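Local coordinates for spike protein P1 (Pseudoalteromonas phage pm2, PDB 2VVE) that serves as the receptor-binding spike at the fivefold vertices of the virion, its C-terminal part carrying the receptor-binding activity, at residues Val135-Lys140 / Gly179-Tyr184; Thr149-Lys154 / Glu210-Ala215. All coordinates share one frame; numbering follows the deposited sequence.

Both contacts lie on the same side of the centre of the chain, about 26 and 29 Å from it, with their own centres about 11 Å apart, and both use the strand 151-160 region: contact 2 contains its start, and contact 1 packs against it. Main-chain and histidine bonds run from contact 1 to I151 of contact 2, while H137 and S139 pack on V153 and I151. Contact 1 joins the end of strand 129-137 to a loop at the surface, through main-chain bonds and two histidines. Contact 2 is partly buried and differs in chemistry, since a calcium ion and two aspartates tie the strand to the start of helix 213-219.

Contact 1 of 2, residues Val135-Lys140 / Gly179-Tyr184; sequences VRHKSK and GSHSGY
The imidazole of H181 receives H137 CB on one face, offset toward the rim and 3.9 Å from the ring centroid, a CH-pi contact; S139 OG lies at its edge, near the ring plane. The two histidine rings themselves sit obliquely, planes at 53°. Both nitrogens of the H137 ring are held from outside the contact, by T229 OG1 and Y175 OH. H181 CG stands beside its own backbone N (chi1 -49°), which sets the ring against H137 CB, and NE2 bonds to I151 O of the neighbouring strand 151-160.

Here strand 129-137, an inner strand of a four-stranded antiparallel sheet whose strand order is consistent with a jelly-roll-like beta sandwich, runs out into a loop and meets the loop between strands 177-179 and 189-195. The carbonyl oxygen of H181 is gripped twice, by S139 N at 2.8 Å and K140 N at 3.1 Å, the two donors coming from opposite faces of the carbonyl plane. S139 answers with its side chain: OG accepts from H181 N at 3.0 Å.

Further along, G183 CA comes within 3.1 Å of H137 O and packs against K138 CB at 3.8 Å; its positive phi of 66° favours glycine. A water bridges H137 O and G183 N. R136 CD lies 3.4 Å from G183 O, while its guanidinium forms a salt bridge with D188.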
loop_
_atom_site.group_PDB
_atom_site.type_symbol
_atom_site.label_atom_id
_atom_site.label_comp_id
_atom_site.label_asym_id
_atom_site.label_seq_id
_atom_site.Cartn_x
_atom_site.Cartn_y
_atom_site.Cartn_z
ATOM N N VAL A 135 -34.796 -22.722 -6.726
ATOM C CA VAL A 135 -34.383 -24.048 -6.286
ATOM C C VAL A 135 -35.078 -25.124 -7.114
ATOM O O VAL A 135 -36.297 -25.093 -7.297
ATOM C CB VAL A 135 -34.648 -24.253 -4.751
ATOM C CG1 VAL A 135 -34.230 -25.620 -4.317
ATOM C CG2 VAL A 135 -33.899 -23.226 -3.923
ATOM N N ARG A 136 -34.287 -26.063 -7.621
ATOM C CA ARG A 136 -34.815 -27.127 -8.461
ATOM C C ARG A 136 -34.597 -28.481 -7.800
ATOM O O ARG A 136 -33.459 -28.903 -7.554
ATOM C CB ARG A 136 -34.172 -27.088 -9.857
ATOM C CG ARG A 136 -34.721 -28.142 -10.832
ATOM C CD ARG A 136 -34.182 -27.938 -12.218
ATOM N NE ARG A 136 -34.529 -26.612 -12.713
ATOM C CZ ARG A 136 -33.883 -25.987 -13.689
ATOM N NH1 ARG A 136 -32.846 -26.567 -14.284
ATOM N NH2 ARG A 136 -34.272 -24.772 -14.057
ATOM N N HIS A 137 -35.701 -29.158 -7.523
ATOM C CA HIS A 137 -35.663 -30.531 -7.043
ATOM C C HIS A 137 -35.971 -31.491 -8.191
ATOM O O HIS A 137 -36.945 -31.311 -8.922
ATOM C CB HIS A 137 -36.654 -30.715 -5.891
ATOM C CG HIS A 137 -36.551 -29.653 -4.840
ATOM N ND1 HIS A 137 -35.511 -29.601 -3.939
ATOM C CD2 HIS A 137 -37.366 -28.612 -4.536
ATOM C CE1 HIS A 137 -35.682 -28.567 -3.130
ATOM N NE2 HIS A 137 -36.804 -27.955 -3.466
ATOM N N LYS A 138 -35.117 -32.489 -8.367
ATOM C CA LYS A 138 -35.339 -33.520 -9.387
ATOM C C LYS A 138 -34.892 -34.861 -8.827
ATOM O O LYS A 138 -33.715 -35.034 -8.485
ATOM C CB LYS A 138 -34.581 -33.169 -10.677
ATOM C CG LYS A 138 -34.854 -34.089 -11.863
ATOM C CD LYS A 138 -34.114 -33.585 -13.104
ATOM C CE LYS A 138 -34.490 -34.359 -14.356
ATOM N NZ LYS A 138 -33.955 -35.748 -14.350
ATOM N N SER A 139 -35.841 -35.793 -8.716
ATOM C CA SER A 139 -35.583 -37.112 -8.143
ATOM C C SER A 139 -35.824 -38.268 -9.118
ATOM O O SER A 139 -35.147 -39.292 -9.030
ATOM C CB SER A 139 -36.376 -37.314 -6.843
ATOM O OG SER A 139 -37.778 -37.304 -7.059
ATOM N N LYS A 140 -36.782 -38.098 -10.039
ATOM C CA LYS A 140 -37.169 -39.147 -11.004
ATOM C C LYS A 140 -35.992 -39.659 -11.833
ATOM O O LYS A 140 -35.473 -38.948 -12.692
ATOM C CB LYS A 140 -38.277 -38.652 -11.944
ATOM C CG LYS A 140 -39.601 -38.334 -11.254
ATOM C CD LYS A 140 -40.639 -37.827 -12.257
ATOM C CE LYS A 140 -42.043 -37.796 -11.661
ATOM N NZ LYS A 140 -42.674 -39.158 -11.656
ATOM N N GLY A 179 -42.603 -35.207 -2.601
ATOM C CA GLY A 179 -43.206 -35.862 -3.744
ATOM C C GLY A 179 -42.149 -36.467 -4.643
ATOM O O GLY A 179 -40.980 -36.595 -4.255
ATOM N N SER A 180 -42.584 -36.881 -5.830
ATOM C CA SER A 180 -41.665 -37.331 -6.865
ATOM C C SER A 180 -41.390 -36.150 -7.783
ATOM O O SER A 180 -42.267 -35.706 -8.527
ATOM C CB SER A 180 -42.258 -38.512 -7.635
ATOM O OG SER A 180 -42.601 -39.558 -6.740
ATOM N N HIS A 181 -40.166 -35.639 -7.712
ATOM C CA HIS A 181 -39.793 -34.402 -8.395
ATOM C C HIS A 181 -39.287 -34.628 -9.814
ATOM O O HIS A 181 -38.303 -35.340 -10.030
ATOM C CB HIS A 181 -38.755 -33.649 -7.564
ATOM C CG HIS A 181 -39.134 -33.503 -6.121
ATOM N ND1 HIS A 181 -39.849 -32.426 -5.645
ATOM C CD2 HIS A 181 -38.911 -34.307 -5.055
ATOM C CE1 HIS A 181 -40.043 -32.569 -4.346
ATOM N NE2 HIS A 181 -39.486 -33.703 -3.963
ATOM N N SER A 182 -39.970 -34.019 -10.779
ATOM C CA SER A 182 -39.582 -34.139 -12.184
ATOM C C SER A 182 -38.560 -33.074 -12.608
ATOM O O SER A 182 -37.924 -33.202 -13.657
ATOM C CB SER A 182 -40.814 -34.140 -13.102
ATOM O OG SER A 182 -41.721 -33.104 -12.779
ATOM N N GLY A 183 -38.409 -32.038 -11.785
ATOM C CA GLY A 183 -37.414 -30.993 -12.003
ATOM C C GLY A 183 -37.618 -30.126 -13.230
ATOM O O GLY A 183 -36.644 -29.677 -13.835
ATOM N N TYR A 184 -38.878 -29.876 -13.594
ATOM C CA TYR A 184 -39.192 -29.037 -14.753
ATOM C C TYR A 184 -38.952 -27.573 -14.390
ATOM O O TYR A 184 -39.355 -27.131 -13.312
ATOM C CB TYR A 184 -40.638 -29.241 -15.224
ATOM C CG TYR A 184 -40.986 -30.654 -15.678
ATOM C CD1 TYR A 184 -40.014 -31.501 -16.218
ATOM C CD2 TYR A 184 -42.296 -31.129 -15.590
ATOM C CE1 TYR A 184 -40.328 -32.796 -16.635
ATOM C CE2 TYR A 184 -42.627 -32.418 -16.008
ATOM C CZ TYR A 184 -41.640 -33.245 -16.530
ATOM O OH TYR A 184 -41.964 -34.519 -16.943
HETATM O O HOH W 1 -39.473 -30.306 -9.586
#

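Contact 2 of 2, residues Thr149-Lys154 / Glu210-Ala215; sequences TSISVK and ELDYDA. With CA (calcium ion), chain C.
The CA atoms of S152 and D212 lie 5.9 Å apart and those of V153 and E210 5.5 Å, as the beginning of strand 151-160 passes the turn that leads into helix 213-219. D212 reaches across with OD2, while OD1 turns to its own segment. Its CG is anti to the backbone N (chi1 -171°), and OD2 accepts from S152 N at 2.8 Å in a nearly straight bond, met on the anti side and 31° out of the carboxylate plane. OD1 uses its anti lone pair to take the N-H of D214, the capping bond of D212, which is the N-cap residue of helix 213-219.

At this capped helix start the same two oxygens chelate a calcium ion, each at 2.5 Å. The backbone carbonyl O of S150 and D214 OD2, each 2.3 Å from the calcium ion, complete the protein share of the site, and three waters bring the ligands to seven. The carboxylates crowd together around the ion, whose charge probably offsets their mutual repulsion. A water outside the coordination sphere links D214 OD2 to S150 N; another, itself a calcium ligand, also meets S152 OG, which bonds to T178 OG1 as well.

Next to the calcium site, I151 CD1 touches D212 CB and CG and lies 4.1 Å from A215 CB, while T149 CG2 rests 3.5 Å from D214 CB, the two side chains running alongside in opposing senses. T149 OG1 reaches E218 on the same helix. At the other end, E210 CG lies against S152 O, and a further water donates to both S152 O and E210 O.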
loop_
_atom_site.group_PDB
_atom_site.type_symbol
_atom_site.label_atom_id
_atom_site.label_comp_id
_atom_site.label_asym_id
_atom_site.label_seq_id
_atom_site.Cartn_x
_atom_site.Cartn_y
_atom_site.Cartn_z
ATOM N N THR A 149 -40.796 -42.870 -6.249
ATOM C CA THR A 149 -40.236 -42.716 -4.914
ATOM C C THR A 149 -40.489 -41.287 -4.431
ATOM O O THR A 149 -40.225 -40.324 -5.160
ATOM C CB THR A 149 -38.716 -43.016 -4.921
ATOM O OG1 THR A 149 -38.489 -44.335 -5.442
ATOM C CG2 THR A 149 -38.121 -42.914 -3.519
ATOM N N SER A 150 -41.034 -41.163 -3.219
ATOM C CA SER A 150 -41.317 -39.866 -2.619
ATOM C C SER A 150 -40.104 -39.352 -1.851
ATOM O O SER A 150 -39.684 -39.960 -0.857
ATOM C CB SER A 150 -42.529 -39.957 -1.690
ATOM O OG SER A 150 -43.712 -40.226 -2.417
ATOM N N ILE A 151 -39.555 -38.236 -2.316
ATOM C CA ILE A 151 -38.413 -37.601 -1.671
ATOM C C ILE A 151 -38.839 -36.315 -0.962
ATOM O O ILE A 151 -39.409 -35.411 -1.582
ATOM C CB ILE A 151 -37.268 -37.313 -2.687
ATOM C CG1 ILE A 151 -36.691 -38.620 -3.260
ATOM C CG2 ILE A 151 -36.170 -36.436 -2.063
ATOM C CD1 ILE A 151 -36.080 -39.589 -2.230
ATOM N N SER A 152 -38.561 -36.246 0.341
ATOM C CA SER A 152 -38.779 -35.017 1.108
ATOM C C SER A 152 -37.551 -34.131 0.991
ATOM O O SER A 152 -36.415 -34.607 1.085
ATOM C CB SER A 152 -39.090 -35.316 2.581
ATOM O OG SER A 152 -40.338 -35.981 2.710
ATOM N N VAL A 153 -37.795 -32.845 0.756
ATOM C CA VAL A 153 -36.729 -31.854 0.622
ATOM C C VAL A 153 -36.962 -30.660 1.553
ATOM O O VAL A 153 -38.101 -30.288 1.849
ATOM C CB VAL A 153 -36.555 -31.347 -0.842
ATOM C CG1 VAL A 153 -36.237 -32.503 -1.796
ATOM C CG2 VAL A 153 -37.782 -30.598 -1.315
ATOM N N LYS A 154 -35.869 -30.089 2.036
ATOM C CA LYS A 154 -35.921 -28.848 2.789
ATOM C C LYS A 154 -34.598 -28.103 2.585
ATOM O O LYS A 154 -33.644 -28.298 3.352
ATOM C CB LYS A 154 -36.229 -29.098 4.276
ATOM C CG LYS A 154 -36.357 -27.807 5.104
ATOM C CD LYS A 154 -37.041 -28.028 6.443
ATOM C CE LYS A 154 -38.547 -27.895 6.334
ATOM N NZ LYS A 154 -39.197 -28.129 7.650
ATOM N N GLU A 210 -32.444 -32.332 4.354
ATOM C CA GLU A 210 -33.256 -33.522 4.560
ATOM C C GLU A 210 -32.636 -34.670 3.781
ATOM O O GLU A 210 -32.503 -34.598 2.558
ATOM C CB GLU A 210 -34.706 -33.265 4.119
ATOM C CG GLU A 210 -35.668 -34.433 4.317
ATOM C CD GLU A 210 -36.023 -34.679 5.769
ATOM O OE1 GLU A 210 -36.200 -33.698 6.525
ATOM O OE2 GLU A 210 -36.136 -35.864 6.149
ATOM N N LEU A 211 -32.225 -35.710 4.507
ATOM C CA LEU A 211 -31.726 -36.929 3.894
ATOM C C LEU A 211 -32.848 -37.970 3.997
ATOM O O LEU A 211 -33.083 -38.541 5.064
ATOM C CB LEU A 211 -30.429 -37.395 4.581
ATOM C CG LEU A 211 -29.761 -38.704 4.123
ATOM C CD1 LEU A 211 -29.411 -38.676 2.638
ATOM C CD2 LEU A 211 -28.522 -38.985 4.950
ATOM N N ASP A 212 -33.549 -38.178 2.885
ATOM C CA ASP A 212 -34.755 -39.005 2.854
ATOM C C ASP A 212 -34.391 -40.480 2.999
ATOM O O ASP A 212 -33.444 -40.955 2.376
ATOM C CB ASP A 212 -35.535 -38.746 1.556
ATOM C CG ASP A 212 -36.906 -39.394 1.548
ATOM O OD1 ASP A 212 -36.984 -40.638 1.461
ATOM O OD2 ASP A 212 -37.920 -38.662 1.614
ATOM N N TYR A 213 -35.146 -41.184 3.839
ATOM C CA TYR A 213 -34.953 -42.616 4.081
ATOM C C TYR A 213 -34.859 -43.422 2.783
ATOM O O TYR A 213 -34.014 -44.319 2.656
ATOM C CB TYR A 213 -36.084 -43.143 4.976
ATOM C CG TYR A 213 -36.127 -44.647 5.146
ATOM C CD1 TYR A 213 -35.299 -45.287 6.065
ATOM C CD2 TYR A 213 -37.006 -45.429 4.391
ATOM C CE1 TYR A 213 -35.336 -46.668 6.225
ATOM C CE2 TYR A 213 -37.051 -46.811 4.541
ATOM C CZ TYR A 213 -36.215 -47.424 5.461
ATOM O OH TYR A 213 -36.253 -48.791 5.619
ATOM N N ASP A 214 -35.728 -43.089 1.829
ATOM C CA ASP A 214 -35.820 -43.797 0.556
ATOM C C ASP A 214 -34.573 -43.624 -0.303
ATOM O O ASP A 214 -34.189 -44.540 -1.028
ATOM C CB ASP A 214 -37.060 -43.343 -0.208
ATOM C CG ASP A 214 -38.351 -43.641 0.546
ATOM O OD1 ASP A 214 -38.535 -44.780 1.022
ATOM O OD2 ASP A 214 -39.190 -42.731 0.654
ATOM N N ALA A 215 -33.950 -42.449 -0.206
ATOM C CA ALA A 215 -32.699 -42.149 -0.896
ATOM C C ALA A 215 -31.553 -42.970 -0.321
ATOM O O ALA A 215 -30.699 -43.447 -1.061
ATOM C CB ALA A 215 -32.378 -40.649 -0.812
HETATM CA CA CA C . -39.525 -40.569 1.357
HETATM O O HOH W 2 -41.374 -43.360 -1.459
HETATM O O HOH W 3 -33.939 -34.611 0.092
HETATM O O HOH W 4 -40.790 -38.925 1.554
HETATM O O HOH W 5 -39.298 -41.108 3.677
HETATM O O HOH W 6 -41.698 -41.532 1.617
#